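PDB 4IVF: glutathione S-transferase from Lodderomyces elongisporus, which probably transfers glutathione to, or reduces, electrophilic compounds, and binds two glutathione molecules per subunit of a homodimer. Local coordinates for residues Lys9-Pro14 / Glu33-Asp38; Leu111-Ala116 / Gly152-Ile157; Phe95-Gly100 / Gly171-Val176; Ser22-Val27 / Ala177-Leu182. All blocks are in the same frame, centred on the assembly; numbering follows the deposited sequence.

Interaction 1: Lys9-Pro14 / Glu33-Asp38; sequences KLYTAP and EVQKFD
Lys9 sets CG anti to its backbone N (chi1 178°) and then bends at chi2 (89°), which lays CD 3.9 Å from CG of Glu33. Gln35, with CG anti to its own N, runs extended, and the Lys9 and Gln35 side chains cross obliquely. Where they meet, Lys9 NZ gives Gln35 OE1 a weak hydrogen bond of 3.3 Å. The same amide stands at the edge of Tyr11, with OE1 of Gln35 3.7 Å from CE1 of Tyr11 and the amide plane turned 77° from the ring. CE1 of Phe37 packs 3.6 Å from CB of Tyr11. Lys9, Tyr11, Glu33 and Gln35 share one face of the sheet. On the other face, CG2 of Thr12 meets CG1 of Val34 at 3.7 Å, and Leu10 reaches Ile21 of helix 16-27. The backbones are joined in parallel. Leu10 is gripped through both its N-H and its carbonyl: Leu10 N bonds Glu33 O at 2.8 Å, and Gln35 N bonds Leu10 O at 2.9 Å. Thr12 continues the pattern, its N bonding Gln35 O and its O accepting a more bent bond from Phe37 N. On its far side, strand 8-12 pairs with strand 60-63, which leaves 32-36 at the margin of the sheet within this chain. Phe37 and Ala13 both touch Ile58, a glutathione-binding residue, and Ala13 O bonds the hydroxyl of Thr15, another. This is the opening beta-alpha-beta unit of the thioredoxin-like domain that carries the glutathione site of the transferases.

Interaction 2: Leu111-Ala116 / Gly152-Ile157; sequences LIFQVA and GVFEDI
Ile157 N donates to Val153 O at 2.8 Å, an ordinary helical bond that sets the side chains of Val153 and Ile157 one turn apart, both against the ring of Phe113. The helices concerned, 102-131 and 137-159, run antiparallel (169° between the short segments) in the all-helical C-terminal domain of the glutathione transferase fold. With their axes 12.2 Å apart, large side chains have to bridge the gap. Phe113 does so with CG anti to its backbone N (chi1 179°), and its ring makes an offset stack with that of Phe154, centroids 4.8 Å apart and planes inclined by 30°. The two side chains slide past each other in opposite directions, and CE2 of Phe113 lies over one face of Phe154, toward the rim. The CE2 corner also meets CG1 of Val153 at 3.5 Å, while CD1 of Ile157 makes a longer contact with CD2 of Phe113. Asn55 and Pro54 of the second subunit pack on Phe113 and Val153 respectively, placing this buried cluster at the dimer interface. Gln114 adds its aliphatic root only: its amide turns away to Lys20 and Asn118, while its CB rests 4.1 Å from CZ of Phe154.

Interaction 3: Phe95-Gly100 / Gly171-Val176; sequences FSYPAG and GDRYTV
Arg173 lies flat on Tyr97, the guanidinium centre 4.0 Å from the ring centre and the planes 21° apart. Its CG sits in the crowded position between backbone N and carbonyl carbon (chi1 74°), and a bend at chi3 (61°) swings NE back over the ring; CD covers the same face as a CH-pi contact. CE1 of Tyr97 lies over the centre of the guanidinium. Three bonds, all near the guanidinium plane, hold the rotation of the group. NH1 donates to Ser96 O at 3.2 Å, while NE and NH2 both grip OD1 of Asp172: NH2, in a 2.8 Å salt bridge, meets the syn lone pair of that oxygen, and NE comes from above the carboxylate plane. The Tyr97 hydroxyl bonds Val170 O and takes a weak bond of 3.0 Å from Asp172 N. CG2 of Thr175 meets CE2 of Tyr97 at 3.7 Å, the two side chains crossing at about a right angle. Nearer the start of helix 176-185, a water donates to Phe95 O at 2.7 Å and accepts from Val176 N. Thr175 N-caps that helix: its OG1 bonds Ala177 N weakly and its N-H bonds Asp178 OD1, resembling one half of the capping box of glutathione transferases. Around these loops, Tyr97 and Thr175 rest on helix 102-131, Phe95 on helix 16-27, and Tyr174 on helix 199-209.

Interaction 4: Ser22-Val27 / Ala177-Leu182; sequences SIFLEV and ADFALL
Phe179 pushes its ring from helix 176-185 against three residues of helix 16-27, and the tight part of the contact is gathered round it. CD2 of Phe179 meets CD1 of Phe24 at 3.6 Å. These side chains cross at about a right angle, with ring planes 39° apart and centroids separated by 5.5 Å, an oblique pairing. The other side of the ring's rim is taken by the branched residues: CD1 of Phe179 lies 3.8 Å from CG2 of Ile23, and CE1 meets CG2 of Val27 tip to tip. Ile23 offers that methyl because CG2 stands anti to its backbone N, while CD1, at the end of the CG1 branch, faces Leu182. There the fit is looser, CD1 of Ile23 being 4.2 Å from CD2 of Leu182, and Val214 and Phe218 pack on both residues. Val27, at the last turn of its helix, is the touching residue that remains partly exposed to solvent, although Ala213 leans on it. The segments run at 139° to each other with axes 10.0 Å apart. Since carbon alone meets carbon between them, the thioredoxin-like and helical domains are joined here by shape and hydrophobic burial rather than by directed bonds.

Overall arrangement
Interaction 4 ties the two domains together and touches the other three. Leu10 of interaction 1 packs against helix 16-27, at Ser22 and Leu25. Interaction 3, centred 13 Å from interaction 4, adjoins it: CZ of Phe95 lies 3.4 Å from CG1 of Val27, and Tyr174 packs on Phe179. Interaction 2, centred 15 Å from interaction 4, backs helix 176-185, with Phe154 CE2 3.5 Å from Leu181 CD1. Interactions 1 and 2 lie on opposite sides of the chain's centre, their own centres 26 Å apart, yet both approach glutathione: the side chains of Ala13 and Phe113 each come within about 6 Å of a bound molecule, whereas that of Phe179 stays about 12 Å away.

Interaction 1: Lys9-Pro14 / Glu33-Asp38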
loop_
_atom_site.group_PDB
_atom_site.type_symbol
_atom_site.label_atom_id
_atom_site.label_comp_id
_atom_site.label_asym_id
_atom_site.label_seq_id
_atom_site.Cartn_x
_atom_site.Cartn_y
_atom_site.Cartn_z
ATOM N N LYS F 9 19.261 0.965 -11.387
ATOM C CA LYS F 9 19.233 -0.489 -11.485
ATOM C C LYS F 9 17.878 -1.003 -11.014
ATOM O O LYS F 9 17.436 -0.693 -9.903
ATOM C CB LYS F 9 20.378 -1.138 -10.698
ATOM C CG LYS F 9 20.369 -2.674 -10.717
ATOM C CD LYS F 9 21.145 -3.272 -11.898
ATOM C CE LYS F 9 21.633 -4.685 -11.557
ATOM N NZ LYS F 9 22.416 -5.401 -12.634
ATOM N N LEU F 10 17.225 -1.781 -11.875
ATOM C CA LEU F 10 15.912 -2.335 -11.581
ATOM C C LEU F 10 15.982 -3.854 -11.417
ATOM O O LEU F 10 16.312 -4.573 -12.365
ATOM C CB LEU F 10 14.929 -1.980 -12.697
ATOM C CG LEU F 10 13.547 -2.609 -12.591
ATOM C CD1 LEU F 10 12.850 -2.188 -11.295
ATOM C CD2 LEU F 10 12.681 -2.234 -13.807
ATOM N N TYR F 11 15.683 -4.328 -10.211
ATOM C CA TYR F 11 15.578 -5.754 -9.940
ATOM C C TYR F 11 14.118 -6.118 -10.145
ATOM O O TYR F 11 13.237 -5.623 -9.440
ATOM C CB TYR F 11 16.035 -6.079 -8.510
ATOM C CG TYR F 11 17.485 -5.700 -8.262
ATOM C CD1 TYR F 11 18.517 -6.493 -8.735
ATOM C CD2 TYR F 11 17.822 -4.535 -7.579
ATOM C CE1 TYR F 11 19.838 -6.147 -8.540
ATOM C CE2 TYR F 11 19.160 -4.184 -7.377
ATOM C CZ TYR F 11 20.158 -5.004 -7.851
ATOM O OH TYR F 11 21.484 -4.682 -7.668
ATOM N N THR F 12 13.849 -6.957 -11.133
ATOM C CA THR F 12 12.472 -7.174 -11.517
ATOM C C THR F 12 12.235 -8.526 -12.177
ATOM O O THR F 12 13.153 -9.340 -12.312
ATOM C CB THR F 12 11.982 -6.033 -12.432
ATOM O OG1 THR F 12 10.567 -6.151 -12.641
ATOM C CG2 THR F 12 12.717 -6.051 -13.766
ATOM N N ALA F 13 10.982 -8.749 -12.563
ATOM C CA ALA F 13 10.543 -9.955 -13.254
ATOM C C ALA F 13 9.307 -9.559 -14.063
ATOM O O ALA F 13 8.648 -8.572 -13.736
ATOM C CB ALA F 13 10.196 -11.058 -12.242
ATOM N N PRO F 14 8.975 -10.328 -15.111
ATOM C CA PRO F 14 7.822 -9.944 -15.938
ATOM C C PRO F 14 6.489 -10.212 -15.228
ATOM O O PRO F 14 5.884 -11.267 -15.403
ATOM C CB PRO F 14 7.979 -10.820 -17.184
ATOM C CG PRO F 14 8.784 -11.983 -16.726
ATOM C CD PRO F 14 9.676 -11.512 -15.634
ATOM N N GLU F 33 18.914 -0.018 -16.004
ATOM C CA GLU F 33 19.364 -1.344 -16.400
ATOM C C GLU F 33 18.646 -2.403 -15.577
ATOM O O GLU F 33 18.372 -2.207 -14.393
ATOM C CB GLU F 33 20.887 -1.469 -16.293
ATOM C CG GLU F 33 21.474 -0.979 -14.986
ATOM C CD GLU F 33 22.990 -0.845 -15.050
ATOM O OE1 GLU F 33 23.551 -0.998 -16.159
ATOM O OE2 GLU F 33 23.617 -0.585 -13.996
ATOM N N VAL F 34 18.335 -3.521 -16.219
ATOM C CA VAL F 34 17.458 -4.517 -15.629
ATOM C C VAL F 34 18.223 -5.774 -15.239
ATOM O O VAL F 34 19.107 -6.222 -15.968
ATOM C CB VAL F 34 16.325 -4.877 -16.612
ATOM C CG1 VAL F 34 15.560 -6.109 -16.151
ATOM C CG2 VAL F 34 15.384 -3.716 -16.762
ATOM N N GLN F 35 17.895 -6.322 -14.075
ATOM C CA GLN F 35 18.353 -7.651 -13.711
ATOM C C GLN F 35 17.135 -8.484 -13.361
ATOM O O GLN F 35 16.436 -8.188 -12.400
ATOM C CB GLN F 35 19.342 -7.617 -12.531
ATOM C CG GLN F 35 19.722 -9.008 -12.040
ATOM C CD GLN F 35 20.838 -9.005 -10.990
ATOM O OE1 GLN F 35 21.714 -8.132 -10.982
ATOM N NE2 GLN F 35 20.797 -9.984 -10.095
ATOM N N LYS F 36 16.884 -9.528 -14.138
ATOM C CA LYS F 36 15.671 -10.312 -13.959
ATOM C C LYS F 36 15.795 -11.453 -12.953
ATOM O O LYS F 36 16.881 -11.971 -12.705
ATOM C CB LYS F 36 15.126 -10.807 -15.306
ATOM C CG LYS F 36 16.135 -11.472 -16.213
ATOM C CD LYS F 36 15.643 -11.440 -17.654
ATOM C CE LYS F 36 16.494 -12.308 -18.563
ATOM N NZ LYS F 36 16.287 -13.747 -18.265
ATOM N N PHE F 37 14.669 -11.821 -12.359
ATOM C CA PHE F 37 14.625 -12.949 -11.436
ATOM C C PHE F 37 13.687 -14.014 -11.974
ATOM O O PHE F 37 12.606 -13.693 -12.503
ATOM C CB PHE F 37 14.132 -12.509 -10.052
ATOM C CG PHE F 37 15.114 -11.662 -9.296
ATOM C CD1 PHE F 37 15.392 -10.366 -9.702
ATOM C CD2 PHE F 37 15.760 -12.164 -8.172
ATOM C CE1 PHE F 37 16.302 -9.588 -9.009
ATOM C CE2 PHE F 37 16.666 -11.394 -7.476
ATOM C CZ PHE F 37 16.939 -10.102 -7.893
ATOM N N ASP F 38 14.106 -15.270 -11.829
ATOM C CA ASP F 38 13.263 -16.430 -12.068
ATOM C C ASP F 38 12.547 -16.844 -10.783
ATOM O O ASP F 38 13.130 -17.506 -9.913
ATOM C CB ASP F 38 14.108 -17.595 -12.574
ATOM C CG ASP F 38 13.265 -18.769 -13.067
ATOM O OD1 ASP F 38 12.102 -18.917 -12.630
ATOM O OD2 ASP F 38 13.776 -19.547 -13.901
#

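Interaction 2: Leu111-Ala116 / Gly152-Ile157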
loop_
_atom_site.group_PDB
_atom_site.type_symbol
_atom_site.label_atom_id
_atom_site.label_comp_id
_atom_site.label_asym_id
_atom_site.label_seq_id
_atom_site.Cartn_x
_atom_site.Cartn_y
_atom_site.Cartn_z
ATOM N N LEU F 111 -3.177 5.600 -5.227
ATOM C CA LEU F 111 -1.983 4.768 -5.273
ATOM C C LEU F 111 -1.999 3.738 -4.141
ATOM O O LEU F 111 -1.815 2.549 -4.381
ATOM C CB LEU F 111 -0.705 5.608 -5.189
ATOM C CG LEU F 111 0.580 4.766 -5.025
ATOM C CD1 LEU F 111 0.845 3.895 -6.244
ATOM C CD2 LEU F 111 1.796 5.642 -4.737
ATOM N N ILE F 112 -2.214 4.191 -2.909
ATOM C CA ILE F 112 -2.217 3.275 -1.765
ATOM C C ILE F 112 -3.341 2.243 -1.893
ATOM O O ILE F 112 -3.127 1.050 -1.650
ATOM C CB ILE F 112 -2.272 4.021 -0.399
ATOM C CG1 ILE F 112 -1.021 4.887 -0.195
ATOM C CG2 ILE F 112 -2.447 3.042 0.760
ATOM C CD1 ILE F 112 0.260 4.206 -0.545
ATOM N N PHE F 113 -4.519 2.700 -2.323
ATOM C CA PHE F 113 -5.654 1.823 -2.610
ATOM C C PHE F 113 -5.259 0.708 -3.585
ATOM O O PHE F 113 -5.602 -0.455 -3.384
ATOM C CB PHE F 113 -6.822 2.639 -3.182
ATOM C CG PHE F 113 -8.050 1.821 -3.534
ATOM C CD1 PHE F 113 -8.467 0.771 -2.734
ATOM C CD2 PHE F 113 -8.811 2.143 -4.650
ATOM C CE1 PHE F 113 -9.602 0.039 -3.061
ATOM C CE2 PHE F 113 -9.949 1.421 -4.975
ATOM C CZ PHE F 113 -10.343 0.365 -4.176
ATOM N N GLN F 114 -4.539 1.065 -4.641
ATOM C CA GLN F 114 -4.047 0.067 -5.577
ATOM C C GLN F 114 -3.103 -0.932 -4.890
ATOM O O GLN F 114 -3.331 -2.129 -4.972
ATOM C CB GLN F 114 -3.365 0.726 -6.786
ATOM C CG GLN F 114 -3.105 -0.240 -7.951
ATOM C CD GLN F 114 -1.989 -1.244 -7.650
ATOM O OE1 GLN F 114 -0.895 -0.864 -7.225
ATOM N NE2 GLN F 114 -2.278 -2.529 -7.840
ATOM N N VAL F 115 -2.043 -0.452 -4.232
ATOM C CA VAL F 115 -1.071 -1.373 -3.628
ATOM C C VAL F 115 -1.624 -2.104 -2.404
ATOM O O VAL F 115 -1.142 -3.178 -2.039
ATOM C CB VAL F 115 0.275 -0.685 -3.261
ATOM C CG1 VAL F 115 0.865 0.038 -4.480
ATOM C CG2 VAL F 115 0.107 0.274 -2.075
ATOM N N ALA F 116 -2.643 -1.534 -1.773
ATOM C CA ALA F 116 -3.176 -2.111 -0.540
ATOM C C ALA F 116 -4.367 -3.043 -0.747
ATOM O O ALA F 116 -4.643 -3.899 0.100
ATOM C CB ALA F 116 -3.529 -1.019 0.461
ATOM N N GLY F 152 -14.732 -2.057 -9.822
ATOM C CA GLY F 152 -15.953 -1.278 -9.743
ATOM C C GLY F 152 -15.720 0.038 -9.026
ATOM O O GLY F 152 -16.282 1.063 -9.391
ATOM N N VAL F 153 -14.877 0.012 -8.002
ATOM C CA VAL F 153 -14.559 1.221 -7.253
ATOM C C VAL F 153 -13.740 2.164 -8.129
ATOM O O VAL F 153 -14.040 3.359 -8.224
ATOM C CB VAL F 153 -13.771 0.904 -5.964
ATOM C CG1 VAL F 153 -13.345 2.195 -5.263
ATOM C CG2 VAL F 153 -14.594 0.025 -5.036
ATOM N N PHE F 154 -12.711 1.624 -8.775
ATOM C CA PHE F 154 -11.939 2.405 -9.740
ATOM C C PHE F 154 -12.807 2.981 -10.879
ATOM O O PHE F 154 -12.498 4.046 -11.419
ATOM C CB PHE F 154 -10.789 1.583 -10.317
ATOM C CG PHE F 154 -9.575 1.500 -9.420
ATOM C CD1 PHE F 154 -8.812 2.639 -9.144
ATOM C CD2 PHE F 154 -9.166 0.274 -8.888
ATOM C CE1 PHE F 154 -7.667 2.558 -8.325
ATOM C CE2 PHE F 154 -8.028 0.176 -8.070
ATOM C CZ PHE F 154 -7.274 1.316 -7.787
ATOM N N GLU F 155 -13.878 2.272 -11.247
ATOM C CA GLU F 155 -14.819 2.770 -12.246
ATOM C C GLU F 155 -15.579 3.964 -11.677
ATOM O O GLU F 155 -15.773 4.966 -12.360
ATOM C CB GLU F 155 -15.785 1.664 -12.671
ATOM C CG GLU F 155 -16.790 2.042 -13.730
ATOM C CD GLU F 155 -16.162 2.292 -15.093
ATOM O OE1 GLU F 155 -14.930 2.144 -15.229
ATOM O OE2 GLU F 155 -16.909 2.634 -16.036
ATOM N N ASP F 156 -16.010 3.847 -10.421
ATOM C CA ASP F 156 -16.647 4.954 -9.740
ATOM C C ASP F 156 -15.709 6.172 -9.642
ATOM O O ASP F 156 -16.127 7.304 -9.889
ATOM C CB ASP F 156 -17.125 4.536 -8.349
ATOM C CG ASP F 156 -17.998 5.594 -7.701
ATOM O OD1 ASP F 156 -18.447 6.497 -8.432
ATOM O OD2 ASP F 156 -18.241 5.528 -6.477
ATOM N N ILE F 157 -14.449 5.928 -9.290
ATOM C CA ILE F 157 -13.451 6.990 -9.178
ATOM C C ILE F 157 -13.323 7.756 -10.497
ATOM O O ILE F 157 -13.390 9.001 -10.523
ATOM C CB ILE F 157 -12.078 6.427 -8.711
ATOM C CG1 ILE F 157 -12.193 5.930 -7.277
ATOM C CG2 ILE F 157 -11.000 7.488 -8.779
ATOM C CD1 ILE F 157 -10.977 5.243 -6.773
#

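Interaction 3: Phe95-Gly100 / Gly171-Val176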
loop_
_atom_site.group_PDB
_atom_site.type_symbol
_atom_site.label_atom_id
_atom_site.label_comp_id
_atom_site.label_asym_id
_atom_site.label_seq_id
_atom_site.Cartn_x
_atom_site.Cartn_y
_atom_site.Cartn_z
ATOM N N PHE F 95 3.317 14.314 -14.622
ATOM C CA PHE F 95 2.653 13.081 -14.234
ATOM C C PHE F 95 2.469 13.044 -12.731
ATOM O O PHE F 95 2.458 11.972 -12.127
ATOM C CB PHE F 95 3.480 11.861 -14.677
ATOM C CG PHE F 95 3.735 11.808 -16.153
ATOM C CD1 PHE F 95 2.770 11.319 -17.017
ATOM C CD2 PHE F 95 4.936 12.249 -16.678
ATOM C CE1 PHE F 95 3.003 11.270 -18.382
ATOM C CE2 PHE F 95 5.173 12.211 -18.043
ATOM C CZ PHE F 95 4.209 11.721 -18.895
ATOM N N SER F 96 2.358 14.219 -12.127
ATOM C CA SER F 96 2.235 14.338 -10.676
ATOM C C SER F 96 1.799 15.740 -10.337
ATOM O O SER F 96 1.849 16.638 -11.175
ATOM C CB SER F 96 3.569 14.027 -9.973
ATOM O OG SER F 96 4.596 14.919 -10.384
ATOM N N TYR F 97 1.368 15.928 -9.100
ATOM C CA TYR F 97 0.901 17.227 -8.647
ATOM C C TYR F 97 1.869 17.792 -7.623
ATOM O O TYR F 97 2.596 17.038 -6.989
ATOM C CB TYR F 97 -0.492 17.085 -8.046
ATOM C CG TYR F 97 -1.535 16.821 -9.096
ATOM C CD1 TYR F 97 -2.151 17.876 -9.761
ATOM C CD2 TYR F 97 -1.893 15.519 -9.444
ATOM C CE1 TYR F 97 -3.090 17.653 -10.724
ATOM C CE2 TYR F 97 -2.836 15.286 -10.415
ATOM C CZ TYR F 97 -3.440 16.363 -11.051
ATOM O OH TYR F 97 -4.390 16.157 -12.030
ATOM N N PRO F 98 1.891 19.123 -7.467
ATOM C CA PRO F 98 2.790 19.727 -6.480
ATOM C C PRO F 98 2.526 19.184 -5.085
ATOM O O PRO F 98 1.364 18.994 -4.704
ATOM C CB PRO F 98 2.423 21.214 -6.540
ATOM C CG PRO F 98 1.953 21.412 -7.945
ATOM C CD PRO F 98 1.216 20.137 -8.294
ATOM N N ALA F 99 3.601 18.939 -4.342
ATOM C CA ALA F 99 3.514 18.414 -2.983
ATOM C C ALA F 99 2.675 19.335 -2.102
ATOM O O ALA F 99 2.782 20.552 -2.196
ATOM C CB ALA F 99 4.914 18.239 -2.400
ATOM N N GLY F 100 1.830 18.748 -1.258
ATOM C CA GLY F 100 0.972 19.527 -0.381
ATOM C C GLY F 100 -0.428 19.852 -0.892
ATOM O O GLY F 100 -1.284 20.291 -0.119
ATOM N N GLY F 171 -7.565 14.432 -11.617
ATOM C CA GLY F 171 -7.425 15.659 -12.382
ATOM C C GLY F 171 -7.229 15.513 -13.881
ATOM O O GLY F 171 -7.940 14.754 -14.546
ATOM N N ASP F 172 -6.249 16.242 -14.407
ATOM C CA ASP F 172 -6.007 16.318 -15.845
ATOM C C ASP F 172 -4.719 15.629 -16.294
ATOM O O ASP F 172 -4.176 15.938 -17.345
ATOM C CB ASP F 172 -5.960 17.786 -16.278
ATOM C CG ASP F 172 -4.856 18.573 -15.572
ATOM O OD1 ASP F 172 -4.322 18.091 -14.551
ATOM O OD2 ASP F 172 -4.526 19.685 -16.040
ATOM N N ARG F 173 -4.214 14.700 -15.507
ATOM C CA ARG F 173 -2.987 14.035 -15.915
ATOM C C ARG F 173 -2.917 12.619 -15.368
ATOM O O ARG F 173 -3.522 12.311 -14.344
ATOM C CB ARG F 173 -1.762 14.852 -15.474
ATOM C CG ARG F 173 -1.456 14.780 -13.981
ATOM C CD ARG F 173 -0.707 16.020 -13.488
ATOM N NE ARG F 173 -1.520 17.214 -13.693
ATOM C CZ ARG F 173 -1.184 18.444 -13.321
ATOM N NH1 ARG F 173 -0.036 18.676 -12.693
ATOM N NH2 ARG F 173 -2.013 19.447 -13.577
ATOM N N TYR F 174 -2.195 11.752 -16.067
ATOM C CA TYR F 174 -1.847 10.452 -15.502
ATOM C C TYR F 174 -0.900 10.674 -14.339
ATOM O O TYR F 174 -0.022 11.531 -14.392
ATOM C CB TYR F 174 -1.178 9.551 -16.540
ATOM C CG TYR F 174 -2.094 9.105 -17.654
ATOM C CD1 TYR F 174 -3.222 8.336 -17.384
ATOM C CD2 TYR F 174 -1.823 9.435 -18.982
ATOM C CE1 TYR F 174 -4.064 7.916 -18.404
ATOM C CE2 TYR F 174 -2.662 9.023 -20.008
ATOM C CZ TYR F 174 -3.776 8.260 -19.709
ATOM O OH TYR F 174 -4.608 7.832 -20.714
ATOM N N THR F 175 -1.108 9.932 -13.266
ATOM C CA THR F 175 -0.213 9.967 -12.127
ATOM C C THR F 175 0.271 8.547 -11.824
ATOM O O THR F 175 -0.064 7.600 -12.551
ATOM C CB THR F 175 -0.929 10.519 -10.888
ATOM O OG1 THR F 175 -2.094 9.721 -10.621
ATOM C CG2 THR F 175 -1.330 11.986 -11.107
ATOM N N VAL F 176 1.034 8.394 -10.742
ATOM C CA VAL F 176 1.531 7.075 -10.358
ATOM C C VAL F 176 0.359 6.155 -10.016
ATOM O O VAL F 176 0.468 4.939 -10.111
ATOM C CB VAL F 176 2.529 7.135 -9.160
ATOM C CG1 VAL F 176 3.853 7.770 -9.575
ATOM C CG2 VAL F 176 1.928 7.889 -7.984
HETATM O O HOH W 1 2.136 10.838 -9.713
#

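Interaction 4: Ser22-Val27 / Ala177-Leu182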
loop_
_atom_site.group_PDB
_atom_site.type_symbol
_atom_site.label_atom_id
_atom_site.label_comp_id
_atom_site.label_asym_id
_atom_site.label_seq_id
_atom_site.Cartn_x
_atom_site.Cartn_y
_atom_site.Cartn_z
ATOM N N SER F 22 8.728 -0.463 -14.519
ATOM C CA SER F 22 9.356 -0.337 -15.834
ATOM C C SER F 22 8.570 0.629 -16.727
ATOM O O SER F 22 9.156 1.417 -17.464
ATOM C CB SER F 22 9.536 -1.693 -16.514
ATOM O OG SER F 22 8.291 -2.290 -16.848
ATOM N N ILE F 23 7.246 0.565 -16.656
ATOM C CA ILE F 23 6.410 1.558 -17.330
ATOM C C ILE F 23 6.680 2.990 -16.829
ATOM O O ILE F 23 6.839 3.909 -17.633
ATOM C CB ILE F 23 4.912 1.241 -17.192
ATOM C CG1 ILE F 23 4.566 -0.028 -17.979
ATOM C CG2 ILE F 23 4.067 2.417 -17.695
ATOM C CD1 ILE F 23 3.213 -0.574 -17.668
ATOM N N PHE F 24 6.737 3.193 -15.515
ATOM C CA PHE F 24 6.936 4.560 -15.028
ATOM C C PHE F 24 8.302 5.111 -15.403
ATOM O O PHE F 24 8.418 6.279 -15.770
ATOM C CB PHE F 24 6.700 4.712 -13.527
ATOM C CG PHE F 24 6.377 6.117 -13.127
ATOM C CD1 PHE F 24 5.474 6.866 -13.876
ATOM C CD2 PHE F 24 6.966 6.698 -12.021
ATOM C CE1 PHE F 24 5.170 8.180 -13.526
ATOM C CE2 PHE F 24 6.673 8.001 -11.660
ATOM C CZ PHE F 24 5.766 8.752 -12.416
ATOM N N LEU F 25 9.331 4.267 -15.322
ATOM C CA LEU F 25 10.664 4.672 -15.745
ATOM C C LEU F 25 10.668 5.100 -17.213
ATOM O O LEU F 25 11.284 6.104 -17.569
ATOM C CB LEU F 25 11.685 3.554 -15.502
ATOM C CG LEU F 25 12.027 3.240 -14.039
ATOM C CD1 LEU F 25 12.799 1.918 -13.926
ATOM C CD2 LEU F 25 12.831 4.375 -13.411
ATOM N N GLU F 26 9.981 4.339 -18.061
ATOM C CA GLU F 26 9.916 4.663 -19.485
ATOM C C GLU F 26 9.172 5.987 -19.720
ATOM O O GLU F 26 9.589 6.812 -20.531
ATOM C CB GLU F 26 9.246 3.533 -20.269
ATOM C CG GLU F 26 10.066 2.249 -20.363
ATOM C CD GLU F 26 11.318 2.405 -21.214
ATOM O OE1 GLU F 26 11.436 3.414 -21.942
ATOM O OE2 GLU F 26 12.188 1.513 -21.157
ATOM N N VAL F 27 8.072 6.176 -18.997
ATOM C CA VAL F 27 7.297 7.399 -19.079
ATOM C C VAL F 27 8.156 8.600 -18.693
ATOM O O VAL F 27 8.100 9.637 -19.340
ATOM C CB VAL F 27 6.050 7.320 -18.179
ATOM C CG1 VAL F 27 5.447 8.699 -17.965
ATOM C CG2 VAL F 27 5.026 6.386 -18.792
ATOM N N ALA F 177 -0.768 6.737 -9.619
ATOM C CA ALA F 177 -1.920 5.918 -9.280
ATOM C C ALA F 177 -2.425 5.175 -10.520
ATOM O O ALA F 177 -2.719 3.987 -10.458
ATOM C CB ALA F 177 -3.022 6.759 -8.647
ATOM N N ASP F 178 -2.496 5.866 -11.651
ATOM C CA ASP F 178 -2.886 5.218 -12.903
ATOM C C ASP F 178 -1.867 4.152 -13.315
ATOM O O ASP F 178 -2.225 3.050 -13.721
ATOM C CB ASP F 178 -3.028 6.246 -14.028
ATOM C CG ASP F 178 -3.998 7.357 -13.687
ATOM O OD1 ASP F 178 -3.582 8.341 -13.042
ATOM O OD2 ASP F 178 -5.180 7.246 -14.059
ATOM N N PHE F 179 -0.588 4.484 -13.227
ATOM C CA PHE F 179 0.423 3.540 -13.668
ATOM C C PHE F 179 0.473 2.308 -12.781
ATOM O O PHE F 179 0.688 1.207 -13.267
ATOM C CB PHE F 179 1.771 4.230 -13.833
ATOM C CG PHE F 179 1.768 5.262 -14.924
ATOM C CD1 PHE F 179 1.573 4.882 -16.242
ATOM C CD2 PHE F 179 1.916 6.608 -14.633
ATOM C CE1 PHE F 179 1.549 5.819 -17.262
ATOM C CE2 PHE F 179 1.889 7.552 -15.635
ATOM C CZ PHE F 179 1.702 7.158 -16.964
ATOM N N ALA F 180 0.219 2.492 -11.492
ATOM C CA ALA F 180 0.095 1.376 -10.553
ATOM C C ALA F 180 -1.034 0.434 -10.936
ATOM O O ALA F 180 -0.843 -0.786 -10.992
ATOM C CB ALA F 180 -0.109 1.890 -9.125
ATOM N N LEU F 181 -2.218 0.992 -11.178
ATOM C CA LEU F 181 -3.380 0.178 -11.527
ATOM C C LEU F 181 -3.146 -0.575 -12.847
ATOM O O LEU F 181 -3.528 -1.741 -13.007
ATOM C CB LEU F 181 -4.643 1.054 -11.614
ATOM C CG LEU F 181 -5.918 0.285 -11.988
ATOM C CD1 LEU F 181 -6.253 -0.741 -10.925
ATOM C CD2 LEU F 181 -7.094 1.220 -12.228
ATOM N N LEU F 182 -2.489 0.104 -13.775
ATOM C CA LEU F 182 -2.261 -0.407 -15.125
ATOM C C LEU F 182 -1.503 -1.744 -15.144
ATOM O O LEU F 182 -1.798 -2.624 -15.956
ATOM C CB LEU F 182 -1.497 0.645 -15.936
ATOM C CG LEU F 182 -1.209 0.352 -17.403
ATOM C CD1 LEU F 182 -2.510 0.079 -18.149
ATOM C CD2 LEU F 182 -0.436 1.499 -18.037
#